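Local atomic coordinates of ABC transporter ATP-binding/permease protein Rv1747 (Mycobacterium tuberculosis, PDB entry 6CCD), a protein that translocates an unknown substrate across the membrane using energy from ATP, with phosphothreonine-binding FHA domains, the first of which is this chain, serving as its regulatory module. Residues S45-L50 and I61-L66; L69-R74 and Q85-G90; V79-A84 and L97-G102. One frame throughout, in Å; residues are numbered along the deposited sequence.

Interaction 1 (S45-L50 and I61-L66); sequences SRAHLL and IDNGSL. With SO4 (sulfate ion), chain B.
S65 lays its CB over the face of the H48 imidazole, 3.5 Å from the ring centroid and 13° off the normal, a CH-pi contact between two FHA signature elements, the SxxH sequence S45-H48 and the turn beyond strand 57-62. Two bonds fix the ring beneath it. H48 ND1 accepts S45 N at 3.0 Å, with the donor in the ring plane, and NE2 bonds to the carbonyl of G68. The S65 hydroxyl is placed between backbone N and carbonyl carbon (chi1 70°), where OG donates to D62 OD1 at 2.7 Å while itself bonding to the amide of G68. S65 N also donates to D62 OD1, at 2.9 Å, and the two donors meet that oxygen from opposite faces of the carboxylate plane; the backbone bond makes this an Asx motif. Further along, N63 grips segment 45-50 twice. Its backbone N donates to H48 O, and its ND2 reaches A47 O at 3.0 Å, the donor standing 35° above the carbonyl plane. Water 1 lies within hydrogen-bonding distance of both A47 O and N63 O. The antiparallel strands pair L49 with D62 and then L50 with I61, the latter hydrogen-bonded in both directions, L50 N to I61 O at 2.9 Å and I61 N to L50 O at 2.8 Å. Outside this network, R46 N donates to sulfate O1 at 3.3 Å, and R31 NH1 binds the same ion. The sulfate, probably from the crystallisation liquor, is consistent with an anion occupying the phosphothreonine site. With ND1 accepting and NE2 facing a carbonyl, the buried H48 is probably neutral and protonated on NE2, a second-shell group that holds the backbone of S45 beside the anion-binding loop.

Interaction 2 (L69-R74 and Q85-G90); sequences LYLNNR and QRVHIG
Y70 and H88 form an antiparallel hydrogen-bonded pair, Y70 N to H88 O at 2.7 Å and H88 N to Y70 O at 3.0 Å, between short strands whose directions differ by 145°. The non-hydrogen-bonded pair L69 and I89 follows on the other face. There L69 CD1 meets V87 CG2 at 3.9 Å and I89 CG2 at 4.0 Å, wedging into the apolar surface that also packs on L49 and V79. L71 crosses the Q85 side chain at about a right angle, its CD1 lying 3.3 Å from Q85 OE1; CG anti to the backbone N (chi1 176°) starts this leucine toward the glutamine. On the face of Y70 and H88, the tyrosine ring has H88 O near its edge, and water 2 links Y70 OH to G90 O. H88 ND1 is hydrogen-bonded to the carbonyl of G94. Beyond the paired residues the strands diverge, and water bridges the gap: water 3 accepts from N72 N and donates to R86 O at 2.9 Å. N72 and N73 both have positive phi, as the type I' turn from L71 to R74 requires, and L71 and R74 bond to each other in both directions. This turn makes a tight two-residue hairpin of strands 69-71 and 74-75, and its first strand pairs with strand 84-89 in one sheet of the FHA beta sandwich.

Interaction 3 (V79-A84 and L97-G102); sequences VDIYDA and LDFEVG
D83 and A84 run antiparallel to E100 and V101, although a single backbone hydrogen bond joins the two segments, V101 N to D83 O at 2.9 Å with an angle of 154° at the hydrogen. A84 and E100 form a non-hydrogen-bonded pair with CA atoms 4.6 Å apart. Here A84 CA also makes a CA-H...O contact of 3.4 Å with F99 O, and both side chains leave on the same face of the sheet. Preceding this short pairing, segment 79-84 has come from the other sheet, and the apolar side chains of I81, F99 and V101 fill the space between. I81 sends CD1 over one face of the F99 ring, 3.9 Å from the centroid and displaced toward the rim on the CD2 side, in a CH-pi contact. The two side chains cross at about a right angle, and it is the CD1 methyl that lies over the ring; CG1 anti to the carbonyl carbon (chi1 -47°) begins that reach. The other branch of the isoleucine, CG2, is used as well: it touches F99 CB at 3.8 Å and V101 CG2 at 3.6 Å. V101 CG2 also packs 3.5 Å from D83 O, the carbonyl that accepts its own residue's amide. Around this cluster, V87 of strand 84-89, L10 and V12 of strand 10-14, and A60 and L51 of the other sheet also touch F99, while W58 packs on I81. The contact therefore spans the sandwich: strand 78-81, at the edge of the mixed sheet, lies against strand 96-101 of the antiparallel sheet, and the chain at Y82 and D83 turns across from one to the other.

Overall arrangement
From the N terminus, interaction 1 closes the first loop, ten residues spanning most of the hairpin of strands 49-54 and 57-62, and joins the start of one strand to the end of the other within the mixed sheet. It is complete before interaction 2 opens at L69. Interactions 2 and 3 cross: segment 79-84 lies between 69-74 and 85-90, and 97-102 follows both. Interaction 2 pairs strands of the antiparallel sheet, and interaction 3 brings the mixed sheet's edge strand onto that sheet, with Q85 and V87 paired to F99 and L97. In the sandwich interior L49 of interaction 1 packs on L69 and I89 of interaction 2 and on L97 of interaction 3.

Interaction 1 (S45-L50 and I61-L66)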
loop_
_atom_site.group_PDB
_atom_site.type_symbol
_atom_site.label_atom_id
_atom_site.label_comp_id
_atom_site.label_asym_id
_atom_site.label_seq_id
_atom_site.Cartn_x
_atom_site.Cartn_y
_atom_site.Cartn_z
ATOM N N SER A 45 10.849 -0.978 4.716
ATOM C CA SER A 45 10.852 -1.841 5.896
ATOM C C SER A 45 10.230 -3.203 5.582
ATOM O O SER A 45 9.502 -3.341 4.608
ATOM C CB SER A 45 10.097 -1.162 7.045
ATOM O OG SER A 45 10.735 0.051 7.403
ATOM N N ARG A 46 10.506 -4.207 6.408
ATOM C CA ARG A 46 10.007 -5.555 6.124
ATOM C C ARG A 46 8.486 -5.614 6.075
ATOM O O ARG A 46 7.913 -6.219 5.168
ATOM C CB ARG A 46 10.567 -6.535 7.148
ATOM C CG ARG A 46 12.080 -6.737 6.929
ATOM C CD ARG A 46 12.692 -7.737 7.864
ATOM N NE ARG A 46 12.221 -9.098 7.633
ATOM C CZ ARG A 46 12.836 -10.169 8.123
ATOM N NH1 ARG A 46 13.942 -10.013 8.838
ATOM N NH2 ARG A 46 12.357 -11.384 7.901
ATOM N N ALA A 47 7.830 -4.975 7.038
ATOM C CA ALA A 47 6.371 -4.828 6.989
ATOM C C ALA A 47 6.081 -3.337 6.967
ATOM O O ALA A 47 5.845 -2.736 8.004
ATOM C CB ALA A 47 5.697 -5.501 8.181
ATOM N N HIS A 48 6.135 -2.751 5.776
ATOM C CA HIS A 48 6.171 -1.303 5.613
ATOM C C HIS A 48 4.774 -0.666 5.689
ATOM O O HIS A 48 4.567 0.330 6.398
ATOM C CB HIS A 48 6.855 -0.975 4.264
ATOM C CG HIS A 48 7.270 0.453 4.117
ATOM N ND1 HIS A 48 8.574 0.870 4.293
ATOM C CD2 HIS A 48 6.559 1.566 3.807
ATOM C CE1 HIS A 48 8.651 2.175 4.097
ATOM N NE2 HIS A 48 7.441 2.626 3.805
ATOM N N LEU A 49 3.823 -1.236 4.948
ATOM C CA LEU A 49 2.430 -0.794 4.982
ATOM C C LEU A 49 1.489 -1.920 5.366
ATOM O O LEU A 49 1.751 -3.078 5.041
ATOM C CB LEU A 49 1.974 -0.280 3.619
ATOM C CG LEU A 49 2.714 0.858 2.945
ATOM C CD1 LEU A 49 1.974 1.166 1.658
ATOM C CD2 LEU A 49 2.766 2.099 3.867
ATOM N N LEU A 50 0.378 -1.568 6.010
ATOM C CA LEU A 50 -0.772 -2.464 6.104
ATOM C C LEU A 50 -1.873 -1.913 5.228
ATOM O O LEU A 50 -2.186 -0.726 5.308
ATOM C CB LEU A 50 -1.258 -2.594 7.551
ATOM C CG LEU A 50 -0.191 -3.154 8.495
ATOM C CD1 LEU A 50 -0.712 -3.172 9.925
ATOM C CD2 LEU A 50 0.219 -4.552 8.042
ATOM N N ILE A 61 -1.906 2.060 5.378
ATOM C CA ILE A 61 -1.407 2.507 6.680
ATOM C C ILE A 61 0.094 2.312 6.808
ATOM O O ILE A 61 0.600 1.215 6.591
ATOM C CB ILE A 61 -2.095 1.736 7.830
ATOM C CG1 ILE A 61 -3.611 1.944 7.781
ATOM C CG2 ILE A 61 -1.503 2.156 9.187
ATOM C CD1 ILE A 61 -4.403 0.889 8.545
ATOM N N ASP A 62 0.808 3.382 7.143
ATOM C CA ASP A 62 2.233 3.306 7.476
ATOM C C ASP A 62 2.403 2.516 8.769
ATOM O O ASP A 62 1.923 2.947 9.823
ATOM C CB ASP A 62 2.818 4.724 7.636
ATOM C CG ASP A 62 4.335 4.731 7.848
ATOM O OD1 ASP A 62 4.954 3.649 7.986
ATOM O OD2 ASP A 62 4.913 5.843 7.887
ATOM N N ASN A 63 3.085 1.371 8.694
ATOM C CA ASN A 63 3.216 0.457 9.829
ATOM C C ASN A 63 4.470 0.763 10.643
ATOM O O ASN A 63 5.304 -0.119 10.886
ATOM C CB ASN A 63 3.243 -0.992 9.318
ATOM C CG ASN A 63 3.171 -2.030 10.424
ATOM O OD1 ASN A 63 2.483 -1.855 11.429
ATOM N ND2 ASN A 63 3.894 -3.130 10.232
ATOM N N GLY A 64 4.601 2.019 11.053
ATOM C CA GLY A 64 5.773 2.472 11.784
ATOM C C GLY A 64 7.054 2.222 11.014
ATOM O O GLY A 64 8.067 1.828 11.586
ATOM N N SER A 65 7.009 2.437 9.704
ATOM C CA SER A 65 8.189 2.248 8.865
ATOM C C SER A 65 9.237 3.312 9.138
ATOM O O SER A 65 8.921 4.402 9.611
ATOM C CB SER A 65 7.806 2.289 7.389
ATOM O OG SER A 65 7.424 3.604 7.012
ATOM N N LEU A 66 10.485 3.017 8.808
ATOM C CA LEU A 66 11.537 4.020 8.931
ATOM C C LEU A 66 11.346 5.169 7.948
ATOM O O LEU A 66 11.438 6.337 8.320
ATOM C CB LEU A 66 12.915 3.379 8.720
ATOM C CG LEU A 66 14.142 4.299 8.791
ATOM C CD1 LEU A 66 14.282 4.911 10.173
ATOM C CD2 LEU A 66 15.414 3.533 8.401
HETATM S S SO4 B . 13.278 -3.494 8.876
HETATM O O1 SO4 B . 11.943 -3.881 9.320
HETATM O O2 SO4 B . 13.614 -2.195 9.465
HETATM O O3 SO4 B . 14.289 -4.489 9.251
HETATM O O4 SO4 B . 13.270 -3.379 7.426
HETATM O O HOH W 1 8.006 -1.086 9.725
#

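Interaction 2 (L69-R74 and Q85-G90)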
loop_
_atom_site.group_PDB
_atom_site.type_symbol
_atom_site.label_atom_id
_atom_site.label_comp_id
_atom_site.label_asym_id
_atom_site.label_seq_id
_atom_site.Cartn_x
_atom_site.Cartn_y
_atom_site.Cartn_z
ATOM N N LEU A 69 5.539 6.906 4.018
ATOM C CA LEU A 69 4.492 6.779 3.006
ATOM C C LEU A 69 4.200 8.172 2.498
ATOM O O LEU A 69 3.995 9.094 3.302
ATOM C CB LEU A 69 3.222 6.153 3.601
ATOM C CG LEU A 69 1.903 6.184 2.828
ATOM C CD1 LEU A 69 1.974 5.288 1.580
ATOM C CD2 LEU A 69 0.765 5.722 3.746
ATOM N N TYR A 70 4.192 8.332 1.182
ATOM C CA TYR A 70 4.013 9.647 0.573
ATOM C C TYR A 70 2.842 9.711 -0.395
ATOM O O TYR A 70 2.657 8.825 -1.240
ATOM C CB TYR A 70 5.286 10.063 -0.161
ATOM C CG TYR A 70 6.446 10.323 0.768
ATOM C CD1 TYR A 70 6.713 11.608 1.225
ATOM C CD2 TYR A 70 7.255 9.285 1.208
ATOM C CE1 TYR A 70 7.766 11.859 2.082
ATOM C CE2 TYR A 70 8.314 9.524 2.073
ATOM C CZ TYR A 70 8.565 10.820 2.496
ATOM O OH TYR A 70 9.606 11.076 3.355
ATOM N N LEU A 71 2.059 10.778 -0.262
ATOM C CA LEU A 71 1.014 11.117 -1.218
ATOM C C LEU A 71 1.263 12.543 -1.720
ATOM O O LEU A 71 1.214 13.483 -0.935
ATOM C CB LEU A 71 -0.369 11.007 -0.572
ATOM C CG LEU A 71 -1.573 11.422 -1.423
ATOM C CD1 LEU A 71 -1.738 10.512 -2.631
ATOM C CD2 LEU A 71 -2.842 11.430 -0.596
ATOM N N ASN A 72 1.552 12.698 -3.008
ATOM C CA ASN A 72 1.822 14.027 -3.569
ATOM C C ASN A 72 2.823 14.834 -2.741
ATOM O O ASN A 72 2.526 15.960 -2.317
ATOM C CB ASN A 72 0.523 14.817 -3.693
ATOM C CG ASN A 72 -0.547 14.053 -4.440
ATOM O OD1 ASN A 72 -0.271 13.411 -5.451
ATOM N ND2 ASN A 72 -1.776 14.111 -3.939
ATOM N N ASN A 73 3.976 14.228 -2.475
ATOM C CA ASN A 73 5.082 14.875 -1.751
ATOM C C ASN A 73 4.775 15.203 -0.302
ATOM O O ASN A 73 5.531 15.912 0.356
ATOM C CB ASN A 73 5.521 16.150 -2.475
ATOM C CG ASN A 73 5.980 15.871 -3.882
ATOM O OD1 ASN A 73 6.963 15.162 -4.096
ATOM N ND2 ASN A 73 5.267 16.412 -4.851
ATOM N N ARG A 74 3.669 14.677 0.208
ATOM C CA ARG A 74 3.380 14.832 1.615
ATOM C C ARG A 74 3.567 13.505 2.329
ATOM O O ARG A 74 2.966 12.501 1.943
ATOM C CB ARG A 74 1.955 15.347 1.837
ATOM C CG ARG A 74 1.704 15.618 3.296
ATOM C CD ARG A 74 0.290 16.071 3.577
ATOM N NE ARG A 74 0.148 16.380 4.996
ATOM C CZ ARG A 74 -0.968 16.830 5.556
ATOM N NH1 ARG A 74 -2.051 17.022 4.813
ATOM N NH2 ARG A 74 -0.998 17.087 6.858
ATOM N N GLN A 85 -5.590 5.692 -6.780
ATOM C CA GLN A 85 -4.595 6.426 -6.026
ATOM C C GLN A 85 -3.197 5.897 -6.319
ATOM O O GLN A 85 -2.991 4.691 -6.398
ATOM C CB GLN A 85 -4.909 6.322 -4.530
ATOM C CG GLN A 85 -4.150 7.281 -3.669
ATOM C CD GLN A 85 -4.537 8.708 -3.949
ATOM O OE1 GLN A 85 -3.924 9.374 -4.781
ATOM N NE2 GLN A 85 -5.562 9.189 -3.257
ATOM N N ARG A 86 -2.241 6.798 -6.501
ATOM C CA ARG A 86 -0.848 6.399 -6.555
ATOM C C ARG A 86 -0.131 6.938 -5.331
ATOM O O ARG A 86 -0.293 8.109 -4.994
ATOM C CB ARG A 86 -0.173 6.913 -7.821
ATOM C CG ARG A 86 1.339 6.783 -7.788
ATOM C CD ARG A 86 1.974 7.210 -9.107
ATOM N NE ARG A 86 2.536 6.059 -9.798
ATOM C CZ ARG A 86 2.556 5.906 -11.114
ATOM N NH1 ARG A 86 2.045 6.843 -11.906
ATOM N NH2 ARG A 86 3.087 4.809 -11.637
ATOM N N VAL A 87 0.654 6.092 -4.666
ATOM C CA VAL A 87 1.471 6.553 -3.557
ATOM C C VAL A 87 2.917 6.141 -3.791
ATOM O O VAL A 87 3.209 5.326 -4.682
ATOM C CB VAL A 87 0.992 5.980 -2.201
ATOM C CG1 VAL A 87 -0.456 6.356 -1.933
ATOM C CG2 VAL A 87 1.190 4.456 -2.160
ATOM N N HIS A 88 3.821 6.707 -3.003
ATOM C CA HIS A 88 5.206 6.253 -2.979
ATOM C C HIS A 88 5.579 5.861 -1.561
ATOM O O HIS A 88 5.167 6.511 -0.609
ATOM C CB HIS A 88 6.155 7.339 -3.482
ATOM C CG HIS A 88 5.917 7.729 -4.903
ATOM N ND1 HIS A 88 6.638 7.200 -5.951
ATOM C CD2 HIS A 88 5.020 8.579 -5.456
ATOM C CE1 HIS A 88 6.211 7.721 -7.086
ATOM N NE2 HIS A 88 5.231 8.562 -6.814
ATOM N N ILE A 89 6.369 4.802 -1.419
ATOM C CA ILE A 89 6.890 4.447 -0.116
ATOM C C ILE A 89 8.401 4.639 -0.101
ATOM O O ILE A 89 9.060 4.468 -1.130
ATOM C CB ILE A 89 6.534 2.999 0.261
ATOM C CG1 ILE A 89 6.854 2.048 -0.900
ATOM C CG2 ILE A 89 5.035 2.891 0.602
ATOM C CD1 ILE A 89 6.543 0.580 -0.568
ATOM N N GLY A 90 8.932 4.999 1.064
ATOM C CA GLY A 90 10.374 5.130 1.255
ATOM C C GLY A 90 10.919 6.524 0.995
ATOM O O GLY A 90 11.934 6.906 1.559
HETATM O O HOH W 2 11.597 9.059 3.523
HETATM O O HOH W 3 1.691 10.246 -4.802
HETATM O O HOH W 4 -1.210 10.808 -6.359
#

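Interaction 3 (V79-A84 and L97-G102)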
loop_
_atom_site.group_PDB
_atom_site.type_symbol
_atom_site.label_atom_id
_atom_site.label_comp_id
_atom_site.label_asym_id
_atom_site.label_seq_id
_atom_site.Cartn_x
_atom_site.Cartn_y
_atom_site.Cartn_z
ATOM N N VAL A 79 -3.243 6.690 3.981
ATOM C CA VAL A 79 -3.867 7.196 2.758
ATOM C C VAL A 79 -5.232 6.547 2.577
ATOM O O VAL A 79 -5.352 5.319 2.618
ATOM C CB VAL A 79 -2.987 6.936 1.504
ATOM C CG1 VAL A 79 -3.769 7.203 0.221
ATOM C CG2 VAL A 79 -1.724 7.785 1.557
ATOM N N ASP A 80 -6.264 7.371 2.401
ATOM C CA ASP A 80 -7.602 6.861 2.122
ATOM C C ASP A 80 -7.722 6.587 0.617
ATOM O O ASP A 80 -7.398 7.437 -0.213
ATOM C CB ASP A 80 -8.690 7.842 2.594
ATOM C CG ASP A 80 -8.698 8.032 4.114
ATOM O OD1 ASP A 80 -8.987 7.066 4.855
ATOM O OD2 ASP A 80 -8.418 9.158 4.573
ATOM N N ILE A 81 -8.169 5.383 0.280
ATOM C CA ILE A 81 -8.308 4.961 -1.108
ATOM C C ILE A 81 -9.782 4.841 -1.508
ATOM O O ILE A 81 -10.409 3.805 -1.277
ATOM C CB ILE A 81 -7.618 3.601 -1.329
ATOM C CG1 ILE A 81 -6.214 3.612 -0.711
ATOM C CG2 ILE A 81 -7.604 3.240 -2.808
ATOM C CD1 ILE A 81 -5.607 2.210 -0.526
ATOM N N TYR A 82 -10.329 5.882 -2.119
ATOM C CA TYR A 82 -11.752 5.904 -2.475
ATOM C C TYR A 82 -12.035 5.232 -3.813
ATOM O O TYR A 82 -12.972 4.444 -3.938
ATOM C CB TYR A 82 -12.264 7.343 -2.516
ATOM C CG TYR A 82 -12.080 8.073 -1.216
ATOM C CD1 TYR A 82 -13.023 7.972 -0.207
ATOM C CD2 TYR A 82 -10.953 8.847 -0.989
ATOM C CE1 TYR A 82 -12.855 8.633 0.990
ATOM C CE2 TYR A 82 -10.775 9.510 0.205
ATOM C CZ TYR A 82 -11.728 9.399 1.192
ATOM O OH TYR A 82 -11.551 10.062 2.386
ATOM N N ASP A 83 -11.232 5.559 -4.819
ATOM C CA ASP A 83 -11.406 4.960 -6.137
ATOM C C ASP A 83 -10.079 4.527 -6.742
ATOM O O ASP A 83 -9.895 3.369 -7.114
ATOM C CB ASP A 83 -12.100 5.929 -7.089
ATOM C CG ASP A 83 -12.312 5.328 -8.468
ATOM O OD1 ASP A 83 -13.105 4.367 -8.584
ATOM O OD2 ASP A 83 -11.674 5.801 -9.433
ATOM N N ALA A 84 -9.159 5.470 -6.855
ATOM C CA ALA A 84 -7.859 5.180 -7.435
ATOM C C ALA A 84 -6.836 6.135 -6.848
ATOM O O ALA A 84 -7.170 7.256 -6.465
ATOM C CB ALA A 84 -7.906 5.292 -8.939
ATOM N N LEU A 97 3.273 2.644 -5.664
ATOM C CA LEU A 97 2.153 1.704 -5.627
ATOM C C LEU A 97 0.917 2.353 -6.251
ATOM O O LEU A 97 0.558 3.471 -5.904
ATOM C CB LEU A 97 1.838 1.275 -4.184
ATOM C CG LEU A 97 2.986 0.731 -3.344
ATOM C CD1 LEU A 97 2.518 0.575 -1.897
ATOM C CD2 LEU A 97 3.520 -0.586 -3.900
ATOM N N ASP A 98 0.278 1.649 -7.175
ATOM C CA ASP A 98 -0.966 2.109 -7.769
ATOM C C ASP A 98 -2.117 1.301 -7.195
ATOM O O ASP A 98 -2.111 0.074 -7.273
ATOM C CB ASP A 98 -0.937 1.969 -9.292
ATOM C CG ASP A 98 -0.059 3.005 -9.954
ATOM O OD1 ASP A 98 -0.109 4.172 -9.520
ATOM O OD2 ASP A 98 0.676 2.658 -10.905
ATOM N N PHE A 99 -3.098 1.989 -6.622
ATOM C CA PHE A 99 -4.253 1.322 -6.031
ATOM C C PHE A 99 -5.465 1.477 -6.925
ATOM O O PHE A 99 -5.698 2.547 -7.482
ATOM C CB PHE A 99 -4.576 1.893 -4.648
ATOM C CG PHE A 99 -3.481 1.730 -3.645
ATOM C CD1 PHE A 99 -3.001 0.475 -3.324
ATOM C CD2 PHE A 99 -2.956 2.831 -2.989
ATOM C CE1 PHE A 99 -2.005 0.317 -2.389
ATOM C CE2 PHE A 99 -1.968 2.679 -2.048
ATOM C CZ PHE A 99 -1.487 1.424 -1.749
ATOM N N GLU A 100 -6.255 0.421 -7.058
ATOM C CA GLU A 100 -7.502 0.564 -7.794
ATOM C C GLU A 100 -8.599 -0.209 -7.083
ATOM O O GLU A 100 -8.406 -1.354 -6.694
ATOM C CB GLU A 100 -7.316 0.102 -9.239
ATOM C CG GLU A 100 -8.546 -0.452 -9.915
ATOM C CD GLU A 100 -8.241 -0.917 -11.328
ATOM O OE1 GLU A 100 -7.568 -0.152 -12.055
ATOM O OE2 GLU A 100 -8.664 -2.034 -11.712
ATOM N N VAL A 101 -9.735 0.443 -6.875
ATOM C CA VAL A 101 -10.831 -0.154 -6.124
ATOM C C VAL A 101 -11.904 -0.690 -7.060
ATOM O O VAL A 101 -12.374 0.039 -7.931
ATOM C CB VAL A 101 -11.484 0.862 -5.179
ATOM C CG1 VAL A 101 -12.594 0.201 -4.402
ATOM C CG2 VAL A 101 -10.448 1.462 -4.231
ATOM N N GLY A 102 -12.300 -1.949 -6.877
ATOM C CA GLY A 102 -13.368 -2.522 -7.680
ATOM C C GLY A 102 -12.838 -3.241 -8.909
ATOM O O GLY A 102 -11.651 -3.169 -9.209
#